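IMC sub-compartment protein ISP3 (Toxoplasma gondii, PDB 4CHJ) belongs to the inner membrane complex sub-compartment proteins, critical for replication of the parasite, adopts a pleckstrin homology fold and probably acts in parasite cell division. Local coordinates at residues 88-93 with 139-144; 80-85 with 113-118; 69-74 with 124-129. All coordinates share one frame; numbering follows the deposited sequence.

Contact 1. Residues 88-93 with 139-144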
loop_
_atom_site.group_PDB
_atom_site.type_symbol
_atom_site.label_atom_id
_atom_site.label_comp_id
_atom_site.label_asym_id
_atom_site.label_seq_id
_atom_site.Cartn_x
_atom_site.Cartn_y
_atom_site.Cartn_z
ATOM N N ALA A 88 -10.268 -0.680 -2.596
ATOM C CA ALA A 88 -11.298 -1.638 -2.219
ATOM C C ALA A 88 -10.807 -2.756 -1.308
ATOM O O ALA A 88 -11.567 -3.289 -0.508
ATOM C CB ALA A 88 -11.941 -2.223 -3.465
ATOM N N ALA A 89 -9.538 -3.114 -1.440
ATOM C CA ALA A 89 -8.987 -4.203 -0.651
ATOM C C ALA A 89 -7.500 -4.045 -0.389
ATOM O O ALA A 89 -6.789 -3.399 -1.146
ATOM C CB ALA A 89 -9.262 -5.535 -1.327
ATOM N N VAL A 90 -7.045 -4.667 0.688
ATOM C CA VAL A 90 -5.642 -4.728 1.023
ATOM C C VAL A 90 -5.271 -6.194 1.131
ATOM O O VAL A 90 -5.974 -6.967 1.763
ATOM C CB VAL A 90 -5.352 -4.003 2.346
ATOM C CG1 VAL A 90 -6.177 -4.597 3.467
ATOM C CG2 VAL A 90 -3.874 -4.052 2.674
ATOM N N LEU A 91 -4.193 -6.600 0.479
ATOM C CA LEU A 91 -3.797 -7.992 0.561
ATOM C C LEU A 91 -2.492 -8.130 1.316
ATOM O O LEU A 91 -1.448 -7.718 0.840
ATOM C CB LEU A 91 -3.684 -8.583 -0.835
ATOM C CG LEU A 91 -4.881 -8.237 -1.712
ATOM C CD1 LEU A 91 -4.497 -8.193 -3.173
ATOM C CD2 LEU A 91 -6.017 -9.210 -1.477
ATOM N N TYR A 92 -2.574 -8.717 2.502
ATOM C CA TYR A 92 -1.417 -8.865 3.362
ATOM C C TYR A 92 -1.530 -10.028 4.337
ATOM O O TYR A 92 -1.696 -9.819 5.526
ATOM C CB TYR A 92 -1.178 -7.567 4.121
ATOM C CG TYR A 92 0.213 -7.434 4.655
ATOM C CD1 TYR A 92 1.259 -7.073 3.830
ATOM C CD2 TYR A 92 0.485 -7.677 5.987
ATOM C CE1 TYR A 92 2.539 -6.953 4.315
ATOM C CE2 TYR A 92 1.765 -7.557 6.482
ATOM C CZ TYR A 92 2.785 -7.197 5.639
ATOM O OH TYR A 92 4.053 -7.079 6.126
ATOM N N GLY A 93 -1.440 -11.249 3.841
ATOM C CA GLY A 93 -1.441 -12.409 4.706
ATOM C C GLY A 93 -2.803 -12.891 5.166
ATOM O O GLY A 93 -3.828 -12.327 4.813
ATOM N N SER A 139 -2.165 -0.387 7.486
ATOM C CA SER A 139 -3.101 0.237 8.425
ATOM C C SER A 139 -3.723 1.466 7.818
ATOM O O SER A 139 -4.905 1.718 8.003
ATOM C CB SER A 139 -2.395 0.595 9.720
ATOM O OG SER A 139 -2.173 -0.579 10.472
ATOM N N PHE A 140 -2.935 2.221 7.066
ATOM C CA PHE A 140 -3.461 3.393 6.392
ATOM C C PHE A 140 -4.529 2.977 5.386
ATOM O O PHE A 140 -5.589 3.587 5.305
ATOM C CB PHE A 140 -2.327 4.141 5.691
ATOM C CG PHE A 140 -2.793 5.121 4.660
ATOM C CD1 PHE A 140 -3.558 6.210 5.018
ATOM C CD2 PHE A 140 -2.469 4.946 3.328
ATOM C CE1 PHE A 140 -3.990 7.113 4.071
ATOM C CE2 PHE A 140 -2.896 5.844 2.373
ATOM C CZ PHE A 140 -3.659 6.929 2.745
ATOM N N LEU A 141 -4.248 1.916 4.641
ATOM C CA LEU A 141 -5.183 1.399 3.652
ATOM C C LEU A 141 -6.451 0.909 4.325
ATOM O O LEU A 141 -7.547 1.094 3.813
ATOM C CB LEU A 141 -4.548 0.273 2.837
ATOM C CG LEU A 141 -3.511 0.688 1.796
ATOM C CD1 LEU A 141 -3.135 -0.490 0.916
ATOM C CD2 LEU A 141 -4.029 1.843 0.958
ATOM N N ASP A 142 -6.291 0.274 5.476
ATOM C CA ASP A 142 -7.421 -0.273 6.200
ATOM C C ASP A 142 -8.387 0.826 6.608
ATOM O O ASP A 142 -9.597 0.662 6.505
ATOM C CB ASP A 142 -6.936 -1.008 7.445
ATOM C CG ASP A 142 -7.423 -2.432 7.503
ATOM O OD1 ASP A 142 -8.652 -2.636 7.577
ATOM O OD2 ASP A 142 -6.578 -3.349 7.478
ATOM N N ASP A 143 -7.851 1.951 7.065
ATOM C CA ASP A 143 -8.686 3.072 7.465
ATOM C C ASP A 143 -9.475 3.632 6.291
ATOM O O ASP A 143 -10.651 3.950 6.423
ATOM C CB ASP A 143 -7.834 4.177 8.086
ATOM C CG ASP A 143 -7.188 3.750 9.378
ATOM O OD1 ASP A 143 -7.735 2.856 10.049
ATOM O OD2 ASP A 143 -6.129 4.308 9.726
ATOM N N GLU A 144 -8.821 3.742 5.143
ATOM C CA GLU A 144 -9.448 4.303 3.950
ATOM C C GLU A 144 -10.566 3.420 3.471
ATOM O O GLU A 144 -11.622 3.895 3.102
ATOM C CB GLU A 144 -8.418 4.460 2.849
ATOM C CG GLU A 144 -7.352 5.471 3.203
ATOM C CD GLU A 144 -7.944 6.836 3.550
ATOM O OE1 GLU A 144 -9.029 7.166 3.004
ATOM O OE2 GLU A 144 -7.321 7.577 4.361
#
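V90 on the strand and L141 on the helix meet through torsions that bring their methyls together: chi1 of V90, 58°, sets CG2 trans to the amide nitrogen and wedges CG1 between that nitrogen and the carbonyl carbon, while L141, with chi1 -74° and an extended chi2, reaches out from the helix toward the strand. This is the C-terminal helix of a pleckstrin homology fold, 131-149, lying against the outermost strand, 87-91, at one end of the seven-stranded sheet.

The two side chains cross obliquely, and the touching pair is V90 CG2 with L141 CD1, 4.0 Å apart; the CA atoms of V90 and L141 are 6.7 Å apart. Valine suits the strand, since its two branches at CB fill the space beside the helix without a long arm, whereas leucine gives the helix a reach of one carbon more. No hydrogen bond joins the segments, so the contact rests on apolar packing of modest extent, 116 Å² in all. V138, one turn before D142, also packs on V90, and L141 continues inward to F115.

Just before V90 the strand carries a classic beta bulge, A88 and A89 both facing R116 on the neighbouring strand. On the partly exposed flank D142 suits its place, for a carboxylate can border the hydrocarbon while remaining close to solvent: its OD2 comes to 4.2 Å from V90 CG1, the branch of the valine that L141 does not touch.

Contact 2. Residues 80-85 with 113-118; sequences RPIQLD and VGFRLA
I82 is the one residue of 80-85 that meets the facing strand, and it does so with two different branches. Its CG2 methyl lies 3.6 Å from L117 CD2, where the two side chains cross at about a right angle. Its CD1, at the end of the longer arm, comes to the edge of the F115 ring, near the ring plane and 4.2 Å from CZ; here isoleucine and phenylalanine approach from opposite directions. With chi1 -47° and chi2 -179° the CG1-CD1 arm is straight and runs to the ring, leaving CG2 to meet the leucine. A beta-branched residue suits this place because one side chain can fill two neighbouring positions of the core at once.

F115 holds its ring with chi1 59°, CG lodged between its own amide nitrogen and carbonyl carbon. The next shell packs round it: the ring stands edge-to-face with that of F126, which I82 also touches, while I87 and L141 pack on F115 from other parts of the chain. L117 reaches the isoleucine with the tip of its side chain and rests on I124 as well. The backbone of I82 is in turn hydrogen-bonded to M71, which ties I82 to strand 70-75.

The two strands are not partners in the sheet. Strand 78-83 is one outermost strand and pairs with 70-75; strand 113-117 runs between 123-127 and 87-91. Their meeting is therefore a contact across the interior, consistent with the bent, barrel-like sheet of a pleckstrin homology domain, whose far ends curl toward each other. Two residues on from I82, L84 rests on F140 and E144 of helix 131-149, so the segment touches the helix as well as the sheet.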
loop_
_atom_site.group_PDB
_atom_site.type_symbol
_atom_site.label_atom_id
_atom_site.label_comp_id
_atom_site.label_asym_id
_atom_site.label_seq_id
_atom_site.Cartn_x
_atom_site.Cartn_y
_atom_site.Cartn_z
ATOM N N ARG A 80 0.988 8.690 -11.532
ATOM C CA ARG A 80 -0.235 7.920 -11.414
ATOM C C ARG A 80 -0.929 8.280 -10.082
ATOM O O ARG A 80 -0.404 8.016 -9.010
ATOM C CB ARG A 80 0.033 6.407 -11.545
ATOM C CG ARG A 80 -1.236 5.531 -11.470
ATOM C CD ARG A 80 -1.145 4.215 -12.277
ATOM N NE ARG A 80 -0.762 3.056 -11.441
ATOM C CZ ARG A 80 -0.002 2.024 -11.844
ATOM N NH1 ARG A 80 0.455 1.952 -13.089
ATOM N NH2 ARG A 80 0.308 1.053 -10.989
ATOM N N PRO A 81 -2.078 8.969 -10.160
ATOM C CA PRO A 81 -2.837 9.319 -8.981
ATOM C C PRO A 81 -3.868 8.271 -8.654
ATOM O O PRO A 81 -4.586 7.804 -9.538
ATOM C CB PRO A 81 -3.547 10.631 -9.382
ATOM C CG PRO A 81 -3.123 10.927 -10.793
ATOM C CD PRO A 81 -2.623 9.638 -11.351
ATOM N N ILE A 82 -3.971 7.951 -7.380
ATOM C CA ILE A 82 -4.880 6.952 -6.922
ATOM C C ILE A 82 -5.803 7.637 -5.958
ATOM O O ILE A 82 -5.361 8.343 -5.075
ATOM C CB ILE A 82 -4.136 5.802 -6.207
ATOM C CG1 ILE A 82 -2.931 5.342 -7.041
ATOM C CG2 ILE A 82 -5.083 4.639 -5.940
ATOM C CD1 ILE A 82 -2.150 4.192 -6.436
ATOM N N GLN A 83 -7.095 7.407 -6.131
ATOM C CA GLN A 83 -8.089 7.930 -5.219
ATOM C C GLN A 83 -8.238 7.006 -4.030
ATOM O O GLN A 83 -8.409 5.808 -4.186
ATOM C CB GLN A 83 -9.430 8.081 -5.927
ATOM C CG GLN A 83 -9.332 8.750 -7.282
ATOM C CD GLN A 83 -9.690 10.214 -7.222
ATOM O OE1 GLN A 83 -10.801 10.576 -6.845
ATOM N NE2 GLN A 83 -8.746 11.067 -7.590
ATOM N N LEU A 84 -8.183 7.591 -2.840
ATOM C CA LEU A 84 -8.315 6.859 -1.589
ATOM C C LEU A 84 -9.688 6.217 -1.525
ATOM O O LEU A 84 -9.859 5.126 -0.986
ATOM C CB LEU A 84 -8.076 7.782 -0.400
ATOM C CG LEU A 84 -6.703 8.457 -0.395
ATOM C CD1 LEU A 84 -6.419 9.104 0.949
ATOM C CD2 LEU A 84 -5.608 7.470 -0.760
ATOM N N ASP A 85 -10.657 6.909 -2.103
ATOM C CA ASP A 85 -12.024 6.430 -2.186
ATOM C C ASP A 85 -12.039 5.152 -3.004
ATOM O O ASP A 85 -12.800 4.231 -2.732
ATOM C CB ASP A 85 -12.934 7.488 -2.822
ATOM C CG ASP A 85 -12.196 8.394 -3.795
ATOM O OD1 ASP A 85 -11.363 9.208 -3.345
ATOM O OD2 ASP A 85 -12.454 8.295 -5.012
ATOM N N VAL A 113 3.098 -5.045 -0.041
ATOM C CA VAL A 113 1.674 -4.902 0.184
ATOM C C VAL A 113 0.933 -4.771 -1.129
ATOM O O VAL A 113 1.285 -3.959 -1.967
ATOM C CB VAL A 113 1.369 -3.651 1.010
ATOM C CG1 VAL A 113 -0.075 -3.657 1.461
ATOM C CG2 VAL A 113 2.310 -3.555 2.191
ATOM N N GLY A 114 -0.114 -5.562 -1.286
ATOM C CA GLY A 114 -0.920 -5.543 -2.483
ATOM C C GLY A 114 -2.273 -4.971 -2.156
ATOM O O GLY A 114 -2.753 -5.129 -1.051
ATOM N N PHE A 115 -2.873 -4.270 -3.100
ATOM C CA PHE A 115 -4.195 -3.718 -2.882
ATOM C C PHE A 115 -4.935 -3.645 -4.195
ATOM O O PHE A 115 -4.341 -3.708 -5.272
ATOM C CB PHE A 115 -4.147 -2.354 -2.183
ATOM C CG PHE A 115 -3.375 -1.305 -2.926
ATOM C CD1 PHE A 115 -2.002 -1.313 -2.907
ATOM C CD2 PHE A 115 -4.030 -0.280 -3.601
ATOM C CE1 PHE A 115 -1.268 -0.370 -3.567
ATOM C CE2 PHE A 115 -3.303 0.664 -4.309
ATOM C CZ PHE A 115 -1.912 0.637 -4.266
ATOM N N ARG A 116 -6.250 -3.621 -4.107
ATOM C CA ARG A 116 -7.057 -3.644 -5.286
ATOM C C ARG A 116 -7.894 -2.366 -5.395
ATOM O O ARG A 116 -8.428 -1.869 -4.387
ATOM C CB ARG A 116 -7.946 -4.868 -5.255
ATOM C CG ARG A 116 -8.690 -5.096 -6.557
ATOM C CD ARG A 116 -9.551 -6.329 -6.449
ATOM N NE ARG A 116 -8.754 -7.470 -6.000
ATOM C CZ ARG A 116 -8.924 -8.102 -4.839
ATOM N NH1 ARG A 116 -9.883 -7.725 -3.999
ATOM N NH2 ARG A 116 -8.154 -9.143 -4.537
ATOM N N LEU A 117 -8.000 -1.850 -6.623
ATOM C CA LEU A 117 -8.829 -0.696 -6.933
ATOM C C LEU A 117 -10.214 -1.112 -7.462
ATOM O O LEU A 117 -10.327 -2.000 -8.312
ATOM C CB LEU A 117 -8.140 0.154 -7.980
ATOM C CG LEU A 117 -6.724 0.646 -7.668
ATOM C CD1 LEU A 117 -6.208 1.459 -8.836
ATOM C CD2 LEU A 117 -6.682 1.470 -6.403
ATOM N N ALA A 118 -11.246 -0.409 -6.991
ATOM C CA ALA A 118 -12.638 -0.689 -7.306
ATOM C C ALA A 118 -12.945 -0.382 -8.753
ATOM O O ALA A 118 -13.759 -1.072 -9.382
ATOM C CB ALA A 118 -13.546 0.148 -6.410
#

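Contact 3. Residues 69-74 with 124-129; sequences NFMNLT and IAFSFK
F126 brings the far end of its ring to two side chains of the opposite strand, L73 and M71. With chi1 -70° its CG lies trans to the carbonyl carbon, and chi2 of -6° fixes the turn of the ring about the CB-CG bond, presenting CZ to leucine and CE2 to methionine. L73 comes from the opposite direction: CD2 is 3.6 Å from F126 CZ and the branch carbon CG 4.0 Å from the same atom.

In the pleckstrin homology fold these strands, 70-75 and 123-127, belong to opposite parts of one bent sheet, with 57-65 and 46-51 between them in order, and their residues meet in the core.

M71 reaches further by a chain extended beyond CG, sliding past F126 until M71 CE stands 4.2 Å from F126 CE2. Methionine is suited to this, its long unbranched chain reaching the ring where leucine covers it by breadth. M48 packs on both L73 and F126, and V50 on F126, while F137 of helix 131-149 touches M71 and meets the F126 ring with the planes at about 30°.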
loop_
_atom_site.group_PDB
_atom_site.type_symbol
_atom_site.label_atom_id
_atom_site.label_comp_id
_atom_site.label_asym_id
_atom_site.label_seq_id
_atom_site.Cartn_x
_atom_site.Cartn_y
_atom_site.Cartn_z
ATOM N N ASN A 69 -8.059 13.251 -0.593
ATOM C CA ASN A 69 -8.307 11.832 -0.819
ATOM C C ASN A 69 -7.645 11.283 -2.088
ATOM O O ASN A 69 -8.256 10.516 -2.852
ATOM C CB ASN A 69 -9.816 11.539 -0.798
ATOM C CG ASN A 69 -10.192 10.449 0.213
ATOM O OD1 ASN A 69 -9.702 10.434 1.359
ATOM N ND2 ASN A 69 -11.072 9.535 -0.202
ATOM N N PHE A 70 -6.380 11.644 -2.289
ATOM C CA PHE A 70 -5.570 11.001 -3.316
ATOM C C PHE A 70 -4.167 10.685 -2.836
ATOM O O PHE A 70 -3.664 11.251 -1.872
ATOM C CB PHE A 70 -5.515 11.835 -4.605
ATOM C CG PHE A 70 -4.628 13.051 -4.513
ATOM C CD1 PHE A 70 -3.240 12.935 -4.607
ATOM C CD2 PHE A 70 -5.180 14.321 -4.378
ATOM C CE1 PHE A 70 -2.427 14.062 -4.539
ATOM C CE2 PHE A 70 -4.369 15.447 -4.318
ATOM C CZ PHE A 70 -2.994 15.317 -4.390
ATOM N N MET A 71 -3.558 9.690 -3.454
ATOM C CA MET A 71 -2.151 9.440 -3.247
ATOM C C MET A 71 -1.502 9.360 -4.602
ATOM O O MET A 71 -2.015 8.721 -5.503
ATOM C CB MET A 71 -1.896 8.205 -2.390
ATOM C CG MET A 71 -2.057 6.870 -3.070
ATOM S SD MET A 71 -1.833 5.567 -1.853
ATOM C CE MET A 71 -2.475 4.157 -2.731
ATOM N N ASN A 72 -0.383 10.044 -4.750
ATOM C CA ASN A 72 0.224 10.203 -6.049
ATOM C C ASN A 72 1.512 9.452 -6.171
ATOM O O ASN A 72 2.393 9.580 -5.339
ATOM C CB ASN A 72 0.492 11.673 -6.319
ATOM C CG ASN A 72 -0.603 12.316 -7.121
ATOM O OD1 ASN A 72 -1.741 12.408 -6.671
ATOM N ND2 ASN A 72 -0.268 12.762 -8.321
ATOM N N LEU A 73 1.625 8.681 -7.237
ATOM C CA LEU A 73 2.857 7.998 -7.529
ATOM C C LEU A 73 3.592 8.868 -8.511
ATOM O O LEU A 73 3.055 9.235 -9.549
ATOM C CB LEU A 73 2.580 6.646 -8.170
ATOM C CG LEU A 73 2.476 5.473 -7.209
ATOM C CD1 LEU A 73 3.758 5.349 -6.409
ATOM C CD2 LEU A 73 1.292 5.689 -6.287
ATOM N N THR A 74 4.824 9.208 -8.178
ATOM C CA THR A 74 5.651 9.949 -9.105
ATOM C C THR A 74 6.797 9.090 -9.553
ATOM O O THR A 74 7.553 8.567 -8.733
ATOM C CB THR A 74 6.193 11.238 -8.487
ATOM O OG1 THR A 74 5.092 12.094 -8.157
ATOM C CG2 THR A 74 7.116 11.951 -9.472
ATOM N N ILE A 124 -2.449 -3.960 -7.227
ATOM C CA ILE A 124 -1.188 -3.255 -7.314
ATOM C C ILE A 124 -0.374 -3.682 -6.138
ATOM O O ILE A 124 -0.921 -3.942 -5.072
ATOM C CB ILE A 124 -1.398 -1.743 -7.233
ATOM C CG1 ILE A 124 -2.522 -1.329 -8.214
ATOM C CG2 ILE A 124 -0.085 -1.016 -7.520
ATOM C CD1 ILE A 124 -2.906 0.132 -8.150
ATOM N N ALA A 125 0.929 -3.779 -6.322
ATOM C CA ALA A 125 1.795 -4.133 -5.233
ATOM C C ALA A 125 2.819 -3.046 -5.046
ATOM O O ALA A 125 3.506 -2.655 -6.019
ATOM C CB ALA A 125 2.475 -5.467 -5.496
ATOM N N PHE A 126 2.878 -2.532 -3.803
ATOM C CA PHE A 126 3.961 -1.655 -3.332
ATOM C C PHE A 126 4.895 -2.452 -2.416
ATOM O O PHE A 126 4.445 -3.240 -1.605
ATOM C CB PHE A 126 3.379 -0.483 -2.526
ATOM C CG PHE A 126 2.616 0.520 -3.356
ATOM C CD1 PHE A 126 2.578 0.432 -4.747
ATOM C CD2 PHE A 126 1.954 1.567 -2.745
ATOM C CE1 PHE A 126 1.891 1.368 -5.498
ATOM C CE2 PHE A 126 1.279 2.512 -3.492
ATOM C CZ PHE A 126 1.252 2.413 -4.876
ATOM N N SER A 127 6.189 -2.225 -2.568
ATOM C CA SER A 127 7.195 -2.768 -1.691
ATOM C C SER A 127 7.867 -1.624 -0.915
ATOM O O SER A 127 8.279 -0.610 -1.499
ATOM C CB SER A 127 8.243 -3.523 -2.496
ATOM O OG SER A 127 9.204 -4.104 -1.629
ATOM N N PHE A 128 7.914 -1.763 0.406
ATOM C CA PHE A 128 8.398 -0.674 1.272
ATOM C C PHE A 128 9.740 -1.025 1.838
ATOM O O PHE A 128 10.172 -2.190 1.771
ATOM C CB PHE A 128 7.405 -0.381 2.404
ATOM C CG PHE A 128 6.153 0.286 1.933
ATOM C CD1 PHE A 128 5.090 -0.476 1.461
ATOM C CD2 PHE A 128 6.102 1.670 1.806
ATOM C CE1 PHE A 128 3.974 0.133 0.950
ATOM C CE2 PHE A 128 4.981 2.283 1.301
ATOM C CZ PHE A 128 3.925 1.514 0.852
ATOM N N LYS A 129 10.416 -0.012 2.391
ATOM C CA LYS A 129 11.846 -0.113 2.655
ATOM C C LYS A 129 12.089 -1.063 3.840
ATOM O O LYS A 129 13.140 -1.684 3.930
ATOM C CB LYS A 129 12.448 1.275 2.894
ATOM C CG LYS A 129 13.953 1.259 3.105
ATOM C CD LYS A 129 14.550 2.657 3.294
ATOM C CE LYS A 129 16.056 2.587 3.527
ATOM N NZ LYS A 129 16.645 3.952 3.712
#

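Contacts 2 and 3 are buried in the core, contact 1 lies at its partly exposed edge, and backbone pairing joins contact 2 to each of the others. The strands of contacts 2 and 3 are neighbours in the sheet: F115 O lies 2.7 Å from I124 N and V113 N 2.7 Å from F126 O, both probable hydrogen bonds. Contact 1 joins contact 2 the same way, L91 N being 2.6 Å from G114 O. The centres of contacts 2 and 3 are about 8 Å apart, those of 1 and 2 about 10 Å, and those of 1 and 3 about 12 Å. Contacts 1 and 3 touch by packing, E144 OE1 lying 3.7 Å from N69 OD1.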